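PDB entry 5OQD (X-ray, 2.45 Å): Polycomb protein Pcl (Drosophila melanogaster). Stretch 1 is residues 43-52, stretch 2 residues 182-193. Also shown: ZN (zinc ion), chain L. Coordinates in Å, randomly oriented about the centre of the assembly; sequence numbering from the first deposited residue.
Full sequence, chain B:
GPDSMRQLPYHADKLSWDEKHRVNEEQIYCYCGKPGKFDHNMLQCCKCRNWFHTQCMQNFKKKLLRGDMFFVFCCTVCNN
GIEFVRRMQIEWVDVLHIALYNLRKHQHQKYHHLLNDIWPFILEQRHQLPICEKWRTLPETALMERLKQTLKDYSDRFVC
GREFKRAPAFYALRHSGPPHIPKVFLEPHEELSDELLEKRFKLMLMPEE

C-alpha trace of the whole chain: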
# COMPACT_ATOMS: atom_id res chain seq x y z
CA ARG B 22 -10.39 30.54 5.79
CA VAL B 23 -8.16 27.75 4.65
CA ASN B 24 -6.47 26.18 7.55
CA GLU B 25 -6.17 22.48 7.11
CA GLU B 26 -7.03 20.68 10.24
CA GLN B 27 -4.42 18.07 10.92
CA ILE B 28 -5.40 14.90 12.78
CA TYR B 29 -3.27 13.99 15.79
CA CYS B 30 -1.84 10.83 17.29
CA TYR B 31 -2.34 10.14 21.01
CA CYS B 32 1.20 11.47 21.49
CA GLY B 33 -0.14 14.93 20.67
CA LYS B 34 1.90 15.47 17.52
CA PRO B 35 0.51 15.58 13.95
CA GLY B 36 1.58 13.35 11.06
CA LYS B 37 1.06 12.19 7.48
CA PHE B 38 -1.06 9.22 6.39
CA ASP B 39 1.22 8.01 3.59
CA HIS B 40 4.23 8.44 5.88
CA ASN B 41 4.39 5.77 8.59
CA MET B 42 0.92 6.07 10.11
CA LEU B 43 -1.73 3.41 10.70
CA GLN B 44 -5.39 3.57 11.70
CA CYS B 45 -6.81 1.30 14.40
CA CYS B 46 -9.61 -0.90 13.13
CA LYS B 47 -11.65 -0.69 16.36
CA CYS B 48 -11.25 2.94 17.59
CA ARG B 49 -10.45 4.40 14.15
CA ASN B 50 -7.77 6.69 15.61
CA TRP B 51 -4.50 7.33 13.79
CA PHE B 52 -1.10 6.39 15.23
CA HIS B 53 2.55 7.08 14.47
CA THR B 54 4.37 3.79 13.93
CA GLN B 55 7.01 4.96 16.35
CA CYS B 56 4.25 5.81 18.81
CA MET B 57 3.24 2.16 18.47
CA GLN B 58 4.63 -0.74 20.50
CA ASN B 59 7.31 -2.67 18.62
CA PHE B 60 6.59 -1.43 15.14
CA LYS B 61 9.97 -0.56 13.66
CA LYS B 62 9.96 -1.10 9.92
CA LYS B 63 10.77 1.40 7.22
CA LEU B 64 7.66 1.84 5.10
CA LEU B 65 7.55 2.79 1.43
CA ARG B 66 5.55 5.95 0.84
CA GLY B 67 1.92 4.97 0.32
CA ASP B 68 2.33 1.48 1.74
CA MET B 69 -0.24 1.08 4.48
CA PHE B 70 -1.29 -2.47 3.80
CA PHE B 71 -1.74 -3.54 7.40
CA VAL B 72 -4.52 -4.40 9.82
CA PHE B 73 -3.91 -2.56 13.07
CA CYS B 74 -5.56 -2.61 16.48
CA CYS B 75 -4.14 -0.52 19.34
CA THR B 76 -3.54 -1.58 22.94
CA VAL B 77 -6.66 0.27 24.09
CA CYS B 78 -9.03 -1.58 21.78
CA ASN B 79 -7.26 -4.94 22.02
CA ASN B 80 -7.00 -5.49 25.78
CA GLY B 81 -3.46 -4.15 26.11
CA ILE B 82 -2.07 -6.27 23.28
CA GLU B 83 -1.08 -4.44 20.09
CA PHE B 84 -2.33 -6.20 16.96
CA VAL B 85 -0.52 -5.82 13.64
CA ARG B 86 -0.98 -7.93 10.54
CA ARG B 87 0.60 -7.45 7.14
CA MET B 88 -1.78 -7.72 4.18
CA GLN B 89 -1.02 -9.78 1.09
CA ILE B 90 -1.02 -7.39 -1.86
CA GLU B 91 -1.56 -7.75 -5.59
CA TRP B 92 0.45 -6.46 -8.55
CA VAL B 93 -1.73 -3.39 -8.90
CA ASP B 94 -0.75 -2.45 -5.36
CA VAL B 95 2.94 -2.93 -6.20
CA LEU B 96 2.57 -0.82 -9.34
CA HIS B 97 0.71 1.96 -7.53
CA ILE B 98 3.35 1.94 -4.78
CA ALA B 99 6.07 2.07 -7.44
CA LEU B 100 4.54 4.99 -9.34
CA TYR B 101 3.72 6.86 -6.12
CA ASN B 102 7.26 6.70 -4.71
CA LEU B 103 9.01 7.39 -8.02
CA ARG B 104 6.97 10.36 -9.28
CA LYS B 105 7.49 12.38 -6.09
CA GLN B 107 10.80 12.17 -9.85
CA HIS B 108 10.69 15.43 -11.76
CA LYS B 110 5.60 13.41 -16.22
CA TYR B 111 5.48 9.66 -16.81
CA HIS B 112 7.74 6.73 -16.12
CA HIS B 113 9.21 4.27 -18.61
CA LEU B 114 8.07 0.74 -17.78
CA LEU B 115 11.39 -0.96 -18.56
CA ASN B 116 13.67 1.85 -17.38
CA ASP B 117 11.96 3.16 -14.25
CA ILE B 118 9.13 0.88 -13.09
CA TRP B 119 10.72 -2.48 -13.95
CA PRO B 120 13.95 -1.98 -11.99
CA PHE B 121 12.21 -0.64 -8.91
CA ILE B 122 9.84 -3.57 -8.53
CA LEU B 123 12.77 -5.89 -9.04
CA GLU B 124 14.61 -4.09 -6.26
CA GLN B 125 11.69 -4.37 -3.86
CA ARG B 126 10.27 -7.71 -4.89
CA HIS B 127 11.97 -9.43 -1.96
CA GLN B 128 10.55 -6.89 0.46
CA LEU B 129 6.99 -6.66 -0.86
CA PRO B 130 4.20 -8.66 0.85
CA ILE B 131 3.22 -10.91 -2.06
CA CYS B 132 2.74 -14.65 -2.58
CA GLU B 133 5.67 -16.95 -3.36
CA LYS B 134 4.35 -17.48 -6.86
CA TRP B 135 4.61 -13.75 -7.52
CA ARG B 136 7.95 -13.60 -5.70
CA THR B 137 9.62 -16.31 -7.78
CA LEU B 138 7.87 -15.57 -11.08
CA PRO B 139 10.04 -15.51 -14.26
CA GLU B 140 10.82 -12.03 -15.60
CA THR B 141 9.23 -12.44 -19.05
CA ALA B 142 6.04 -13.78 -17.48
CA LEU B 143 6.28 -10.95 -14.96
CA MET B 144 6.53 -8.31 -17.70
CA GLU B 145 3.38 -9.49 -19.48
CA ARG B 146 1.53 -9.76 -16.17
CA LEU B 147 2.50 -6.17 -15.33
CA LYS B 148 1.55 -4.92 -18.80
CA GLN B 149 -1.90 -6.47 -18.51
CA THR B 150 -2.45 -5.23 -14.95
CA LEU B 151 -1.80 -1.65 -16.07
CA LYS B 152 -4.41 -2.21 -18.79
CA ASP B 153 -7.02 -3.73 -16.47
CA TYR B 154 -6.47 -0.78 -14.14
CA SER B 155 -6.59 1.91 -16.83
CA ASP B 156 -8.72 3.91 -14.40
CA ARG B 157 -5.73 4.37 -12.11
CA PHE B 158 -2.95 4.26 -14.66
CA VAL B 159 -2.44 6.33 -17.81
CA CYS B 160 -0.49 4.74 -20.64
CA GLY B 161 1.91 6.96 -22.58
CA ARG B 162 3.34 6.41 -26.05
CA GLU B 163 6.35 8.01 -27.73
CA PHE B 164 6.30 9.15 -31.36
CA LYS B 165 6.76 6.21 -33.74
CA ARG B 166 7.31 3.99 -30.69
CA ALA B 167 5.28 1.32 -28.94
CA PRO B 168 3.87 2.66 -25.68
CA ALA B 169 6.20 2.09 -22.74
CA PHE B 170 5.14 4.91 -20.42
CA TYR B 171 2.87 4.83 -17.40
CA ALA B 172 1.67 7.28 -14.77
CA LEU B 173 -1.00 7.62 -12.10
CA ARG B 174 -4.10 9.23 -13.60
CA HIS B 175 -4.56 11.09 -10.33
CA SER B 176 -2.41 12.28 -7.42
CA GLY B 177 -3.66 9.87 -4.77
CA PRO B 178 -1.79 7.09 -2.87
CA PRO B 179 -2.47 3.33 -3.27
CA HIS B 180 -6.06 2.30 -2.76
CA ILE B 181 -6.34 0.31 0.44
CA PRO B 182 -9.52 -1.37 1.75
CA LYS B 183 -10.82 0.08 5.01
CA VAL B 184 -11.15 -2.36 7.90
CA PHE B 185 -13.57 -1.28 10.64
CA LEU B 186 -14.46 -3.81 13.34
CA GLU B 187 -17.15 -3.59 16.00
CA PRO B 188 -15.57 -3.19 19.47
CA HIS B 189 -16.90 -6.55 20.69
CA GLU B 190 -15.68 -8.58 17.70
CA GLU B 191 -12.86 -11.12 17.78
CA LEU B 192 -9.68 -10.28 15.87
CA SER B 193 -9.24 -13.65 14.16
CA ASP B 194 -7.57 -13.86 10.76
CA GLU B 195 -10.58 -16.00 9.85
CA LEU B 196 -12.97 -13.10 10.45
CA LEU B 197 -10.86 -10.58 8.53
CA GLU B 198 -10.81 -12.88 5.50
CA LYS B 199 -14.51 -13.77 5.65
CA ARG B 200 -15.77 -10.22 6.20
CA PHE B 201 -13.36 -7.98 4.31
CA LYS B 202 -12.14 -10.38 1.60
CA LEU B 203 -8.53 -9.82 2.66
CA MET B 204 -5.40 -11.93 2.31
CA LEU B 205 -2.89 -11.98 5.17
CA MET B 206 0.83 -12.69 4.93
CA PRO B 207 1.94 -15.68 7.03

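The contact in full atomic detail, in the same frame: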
# COMPACT_ATOMS: atom_id res chain seq x y z
N LEU B 43 -0.68 4.41 10.86
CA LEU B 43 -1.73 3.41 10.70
C LEU B 43 -2.97 3.78 11.50
O LEU B 43 -2.89 4.48 12.51
CB LEU B 43 -1.22 2.03 11.12
CG LEU B 43 -0.10 1.42 10.27
CD1 LEU B 43 0.27 0.04 10.78
CD2 LEU B 43 -0.50 1.37 8.80
N GLN B 44 -4.12 3.30 11.04
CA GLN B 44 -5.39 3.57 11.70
C GLN B 44 -5.92 2.32 12.38
O GLN B 44 -6.02 1.26 11.75
CB GLN B 44 -6.42 4.10 10.69
CG GLN B 44 -7.74 4.52 11.29
CD GLN B 44 -8.74 4.95 10.24
OE1 GLN B 44 -8.70 4.48 9.10
NE2 GLN B 44 -9.64 5.85 10.61
N CYS B 45 -6.24 2.43 13.66
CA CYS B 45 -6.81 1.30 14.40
C CYS B 45 -8.13 0.87 13.78
O CYS B 45 -8.93 1.71 13.36
CB CYS B 45 -7.01 1.67 15.87
SG CYS B 45 -7.69 0.35 16.91
N CYS B 46 -8.33 -0.43 13.62
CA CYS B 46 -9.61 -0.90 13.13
C CYS B 46 -10.79 -0.68 14.09
O CYS B 46 -11.87 -0.35 13.65
CB CYS B 46 -9.54 -2.35 12.65
SG CYS B 46 -8.89 -3.55 13.82
N LYS B 47 -10.60 -0.93 15.38
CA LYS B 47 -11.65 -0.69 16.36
C LYS B 47 -12.03 0.75 16.79
O LYS B 47 -13.20 1.09 16.81
CB LYS B 47 -11.46 -1.60 17.57
CG LYS B 47 -11.90 -3.02 17.29
CD LYS B 47 -11.56 -3.96 18.43
CE LYS B 47 -12.29 -5.27 18.27
NZ LYS B 47 -12.04 -6.18 19.42
N CYS B 48 -11.04 1.58 17.08
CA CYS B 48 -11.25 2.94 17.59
C CYS B 48 -11.16 3.97 16.48
O CYS B 48 -11.59 5.12 16.64
CB CYS B 48 -10.24 3.26 18.70
SG CYS B 48 -8.54 3.50 18.13
N ARG B 49 -10.57 3.57 15.35
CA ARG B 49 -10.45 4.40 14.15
C ARG B 49 -9.59 5.64 14.37
O ARG B 49 -9.68 6.61 13.61
CB ARG B 49 -11.83 4.81 13.64
CG ARG B 49 -12.79 3.64 13.47
CD ARG B 49 -14.13 4.10 12.92
NE ARG B 49 -15.11 3.02 12.91
CZ ARG B 49 -16.38 3.17 12.56
NH1 ARG B 49 -16.83 4.36 12.20
NH2 ARG B 49 -17.20 2.13 12.58
N ASN B 50 -8.74 5.62 15.40
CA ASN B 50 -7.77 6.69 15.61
C ASN B 50 -6.49 6.41 14.83
O ASN B 50 -6.19 5.27 14.49
CB ASN B 50 -7.46 6.85 17.10
CG ASN B 50 -8.59 7.50 17.86
OD1 ASN B 50 -9.23 8.44 17.38
ND2 ASN B 50 -8.86 7.00 19.06
N TRP B 51 -5.74 7.47 14.54
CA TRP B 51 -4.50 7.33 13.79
C TRP B 51 -3.29 7.34 14.73
O TRP B 51 -3.29 8.03 15.75
CB TRP B 51 -4.37 8.44 12.74
CG TRP B 51 -5.48 8.43 11.74
CD1 TRP B 51 -6.69 9.06 11.85
CD2 TRP B 51 -5.49 7.77 10.47
NE1 TRP B 51 -7.45 8.83 10.73
CE2 TRP B 51 -6.74 8.04 9.87
CE3 TRP B 51 -4.57 6.98 9.78
CZ2 TRP B 51 -7.08 7.55 8.61
CZ3 TRP B 51 -4.91 6.49 8.54
CH2 TRP B 51 -6.16 6.77 7.96
N PHE B 52 -2.27 6.55 14.38
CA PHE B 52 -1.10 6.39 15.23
C PHE B 52 0.20 6.50 14.44
O PHE B 52 0.28 6.02 13.31
CB PHE B 52 -1.14 5.03 15.94
CG PHE B 52 -2.31 4.84 16.86
CD1 PHE B 52 -3.56 4.49 16.37
CD2 PHE B 52 -2.16 4.99 18.23
CE1 PHE B 52 -4.63 4.32 17.22
CE2 PHE B 52 -3.23 4.81 19.08
CZ PHE B 52 -4.47 4.48 18.58
N PRO B 182 -8.21 -1.11 1.16
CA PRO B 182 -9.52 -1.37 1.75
C PRO B 182 -9.58 -1.02 3.23
O PRO B 182 -8.69 -1.38 3.99
CB PRO B 182 -9.71 -2.88 1.54
CG PRO B 182 -8.32 -3.42 1.40
CD PRO B 182 -7.55 -2.34 0.69
N LYS B 183 -10.63 -0.31 3.62
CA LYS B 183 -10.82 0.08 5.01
C LYS B 183 -11.35 -1.08 5.84
O LYS B 183 -12.29 -1.76 5.44
CB LYS B 183 -11.78 1.27 5.12
CG LYS B 183 -11.13 2.61 4.85
CD LYS B 183 -10.32 3.09 6.04
CE LYS B 183 -9.99 4.57 5.91
NZ LYS B 183 -8.91 5.00 6.83
N VAL B 184 -10.73 -1.30 6.99
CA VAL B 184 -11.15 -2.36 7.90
C VAL B 184 -11.65 -1.76 9.21
O VAL B 184 -10.85 -1.30 10.04
CB VAL B 184 -10.02 -3.35 8.18
CG1 VAL B 184 -10.54 -4.55 8.95
CG2 VAL B 184 -9.38 -3.80 6.87
N PHE B 185 -12.96 -1.76 9.40
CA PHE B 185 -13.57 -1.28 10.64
C PHE B 185 -14.30 -2.41 11.35
O PHE B 185 -15.28 -2.95 10.83
CB PHE B 185 -14.53 -0.12 10.38
CG PHE B 185 -13.84 1.18 10.03
CD1 PHE B 185 -12.58 1.46 10.55
CD2 PHE B 185 -14.44 2.11 9.21
CE1 PHE B 185 -11.94 2.65 10.23
CE2 PHE B 185 -13.81 3.30 8.89
CZ PHE B 185 -12.56 3.57 9.40
N LEU B 186 -13.82 -2.77 12.54
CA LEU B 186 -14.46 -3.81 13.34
C LEU B 186 -15.35 -3.21 14.42
O LEU B 186 -15.11 -2.09 14.87
CB LEU B 186 -13.41 -4.73 13.98
CG LEU B 186 -12.98 -5.98 13.22
CD1 LEU B 186 -12.30 -5.63 11.91
CD2 LEU B 186 -12.06 -6.84 14.08
N GLU B 187 -16.37 -3.96 14.82
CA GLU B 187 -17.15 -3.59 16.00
C GLU B 187 -16.30 -3.90 17.23
O GLU B 187 -15.52 -4.85 17.22
CB GLU B 187 -18.48 -4.34 16.04
CG GLU B 187 -19.43 -3.97 14.91
CD GLU B 187 -19.85 -2.51 14.93
OE1 GLU B 187 -20.11 -1.95 13.85
OE2 GLU B 187 -19.93 -1.93 16.04
N PRO B 188 -16.43 -3.08 18.29
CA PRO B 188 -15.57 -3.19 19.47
C PRO B 188 -15.61 -4.56 20.15
O PRO B 188 -14.63 -4.95 20.78
CB PRO B 188 -16.14 -2.11 20.41
CG PRO B 188 -17.52 -1.84 19.91
CD PRO B 188 -17.43 -2.01 18.43
N HIS B 189 -16.72 -5.28 20.00
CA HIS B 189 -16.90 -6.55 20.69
C HIS B 189 -16.44 -7.76 19.86
O HIS B 189 -16.46 -8.89 20.34
CB HIS B 189 -18.36 -6.73 21.08
CG HIS B 189 -19.31 -6.69 19.92
ND1 HIS B 189 -19.84 -5.51 19.44
CD2 HIS B 189 -19.81 -7.67 19.14
CE1 HIS B 189 -20.63 -5.78 18.42
NE2 HIS B 189 -20.63 -7.08 18.21
N GLU B 190 -16.04 -7.51 18.62
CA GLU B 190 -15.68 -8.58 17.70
C GLU B 190 -14.30 -9.16 17.96
O GLU B 190 -13.39 -8.46 18.39
CB GLU B 190 -15.76 -8.08 16.26
CG GLU B 190 -17.16 -7.79 15.77
CD GLU B 190 -17.18 -7.15 14.40
OE1 GLU B 190 -16.15 -6.57 14.00
OE2 GLU B 190 -18.23 -7.22 13.72
N GLU B 191 -14.15 -10.46 17.69
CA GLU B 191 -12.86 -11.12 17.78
C GLU B 191 -11.95 -10.64 16.65
O GLU B 191 -12.43 -10.15 15.63
CB GLU B 191 -13.02 -12.64 17.71
N LEU B 192 -10.64 -10.77 16.85
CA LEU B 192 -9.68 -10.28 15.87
C LEU B 192 -9.02 -11.42 15.10
O LEU B 192 -7.85 -11.33 14.73
CB LEU B 192 -8.61 -9.44 16.56
CG LEU B 192 -8.65 -7.93 16.30
CD1 LEU B 192 -7.64 -7.22 17.17
CD2 LEU B 192 -8.40 -7.64 14.82
N SER B 193 -9.78 -12.49 14.86
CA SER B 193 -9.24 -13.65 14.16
C SER B 193 -8.93 -13.32 12.71
O SER B 193 -9.61 -12.50 12.08
CB SER B 193 -10.23 -14.82 14.24
OG SER B 193 -11.39 -14.56 13.46
ZN ZN L . -7.93 1.53 19.05
O HOH W 1 -8.54 0.19 10.05
O HOH W 2 -14.89 0.95 14.36

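A zinc-held knuckle can give an irregular segment a firm surface to lie on, and this Polycomb protein Pcl structure illustrates how. Residues 43-52 form two paired strand ends joined by a turn, where Cys45 SG and Cys48 SG bind zinc at 2.5 and 2.2 Å, with two further ligands from elsewhere in the structure. Against this knuckle lies 182-193, without regular helix or strand, and the two bury 596 Å².

The backbones come closest at Cys46, where Leu186 N donates to Cys46 O (3.3 Å). Cys46 CB is 3.1 Å from Val184 O. Val184, Leu186 and Leu192 form an apolar seat for the side chain: Cys46 CB lies 4.4 Å from both Val184 CG1 and Leu186 CD1, and Cys46 SG meets Leu192 CD2 at 4.2 Å.

Lys47 runs along the flank of the type I turn from Glu187 to Glu190, its aliphatic CG resting 4.0 Å from Leu186 CB and its CE 3.4 Å from Glu187 O. The extended chain carries Lys47 NZ to two turn carbonyls, Glu190 O (2.8 Å) and Pro188 O (3.2 Å).

Phe185 is the answering bump, its ring set between the Arg49 side chain over one face (Arg49 CG to Phe185 CE1 3.5 Å) and the Cys45 and Cys46 carbonyl oxygens at its edge. The Arg49 guanidinium stacks flat on the ring, centres 4.3 Å apart, a cation-pi pairing. Beyond it, Lys183 NZ makes a very short hydrogen bond to Gln44 OE1 (2.3 Å).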